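Local coordinates for GTPase activator-like protein (Chaetomium thermophilum, PDB 5HIU) that is the fungal counterpart of TSC2, probably acting as a GTPase activator, and is represented here by part of its helical N-terminal region, at residues A189-K192 with D193-F197. Sequence-based numbering, arbitrary orientation.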
# COMPACT_ATOMS: atom_id res chain seq x y z
N ALA A 189 2.44 11.28 -0.78
CA ALA A 189 1.28 12.12 -1.12
C ALA A 189 1.35 12.51 -2.60
O ALA A 189 0.36 12.41 -3.30
CB ALA A 189 1.20 13.36 -0.23
N LEU A 190 2.53 12.91 -3.07
CA LEU A 190 2.67 13.35 -4.47
C LEU A 190 2.43 12.23 -5.45
O LEU A 190 1.88 12.45 -6.51
CB LEU A 190 4.05 13.94 -4.72
CG LEU A 190 4.26 14.65 -6.05
CD1 LEU A 190 3.37 15.87 -6.15
CD2 LEU A 190 5.71 15.08 -6.18
N VAL A 191 2.87 11.03 -5.10
CA VAL A 191 2.73 9.88 -5.98
C VAL A 191 1.25 9.51 -6.07
O VAL A 191 0.73 9.22 -7.14
CB VAL A 191 3.53 8.67 -5.46
CG1 VAL A 191 3.24 7.45 -6.28
CG2 VAL A 191 5.01 8.95 -5.46
N LYS A 192 0.57 9.51 -4.93
CA LYS A 192 -0.88 9.30 -4.89
C LYS A 192 -1.60 10.29 -5.84
O LYS A 192 -2.46 9.89 -6.61
CB LYS A 192 -1.36 9.45 -3.45
CG LYS A 192 -2.81 9.10 -3.18
CD LYS A 192 -3.25 9.67 -1.83
CE LYS A 192 -4.78 9.75 -1.71
NZ LYS A 192 -5.22 10.15 -0.34
N ASP A 193 -1.23 11.57 -5.81
CA ASP A 193 -1.94 12.59 -6.59
C ASP A 193 -1.65 12.55 -8.09
O ASP A 193 -2.52 12.86 -8.93
CB ASP A 193 -1.59 13.97 -6.07
CG ASP A 193 -2.09 14.19 -4.67
OD1 ASP A 193 -2.87 13.34 -4.18
OD2 ASP A 193 -1.73 15.21 -4.05
N VAL A 194 -0.42 12.15 -8.43
CA VAL A 194 -0.05 12.07 -9.82
C VAL A 194 -0.82 10.92 -10.44
O VAL A 194 -1.30 11.04 -11.55
CB VAL A 194 1.47 11.98 -9.97
CG1 VAL A 194 1.85 11.70 -11.41
CG2 VAL A 194 2.10 13.30 -9.53
N ILE A 195 -0.99 9.84 -9.70
CA ILE A 195 -1.78 8.70 -10.14
C ILE A 195 -3.22 9.14 -10.37
O ILE A 195 -3.81 8.87 -11.41
CB ILE A 195 -1.68 7.53 -9.13
CG1 ILE A 195 -0.36 6.80 -9.36
CG2 ILE A 195 -2.81 6.54 -9.33
CD1 ILE A 195 0.07 5.86 -8.25
N LYS A 196 -3.77 9.87 -9.41
CA LYS A 196 -5.15 10.31 -9.48
C LYS A 196 -5.40 11.11 -10.74
O LYS A 196 -6.31 10.78 -11.50
CB LYS A 196 -5.51 11.14 -8.25
CG LYS A 196 -6.90 11.72 -8.31
CD LYS A 196 -7.48 12.09 -6.96
CE LYS A 196 -8.70 12.99 -7.15
NZ LYS A 196 -9.50 13.25 -5.91
N PHE A 197 -4.57 12.12 -10.96
CA PHE A 197 -4.78 13.07 -12.06
C PHE A 197 -4.14 12.73 -13.41
O PHE A 197 -4.53 13.30 -14.40
CB PHE A 197 -4.32 14.47 -11.65
CG PHE A 197 -5.11 15.05 -10.53
CD1 PHE A 197 -6.43 15.41 -10.72
CD2 PHE A 197 -4.55 15.21 -9.26
CE1 PHE A 197 -7.18 15.95 -9.68
CE2 PHE A 197 -5.29 15.74 -8.21
CZ PHE A 197 -6.61 16.11 -8.43
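V191 and I195, one helical turn apart, meet through their branch ends: CG1 of V191 lies 4.1 Å from CD1 of I195, the two side chains crossing at a slant. The first torsion of the isoleucine (chi1 -79°) turns CG1 back beside the backbone N, over the preceding turn, and CD1 continues from there to V191, coming within 3.6 Å of V191 O. A second apolar pair, L190 with V194, runs beside it, with L190 CG 4.3 Å from V194 CG2. That same V194 methyl lies 3.1 Å from L190 O. All four of these residues are buried. They belong to helix 179-198 of an elongated, alpha-solenoid-like stack of helices, the N-terminal part of TSC2, in which neighbouring helices close over this apolar side: V194 touches M139, F140 and L143 of helix 139-163, while L210 of helix 204-219 packs on both V191 and I195. Helix 224-240 adds L237 against I195, and S236 OG makes a weak hydrogen bond to K192 O.

Four successive i to i+4 backbone bonds hold the two turns together, from D193 N to A189 O through K196 N to K192 O; the one from I195 N to V191 O, at 3.1 Å, is the straightest, with an N-H...O angle of 162°. D193 also folds back along the helix (chi1 -66°), placing CG 3.3 Å from A189 O; carboxylate and carbonyl oxygens are both acceptors, so this is proximity only, and the backbone N of D193 is what bonds A189 O. The exposed lysine side is much looser. K192 stretches outward in an extended chain, its NZ 5.5 Å from D193 OD1, too far for a salt bridge, though a weak attraction is possible. K196, also extended, comes near the preceding turn through CB.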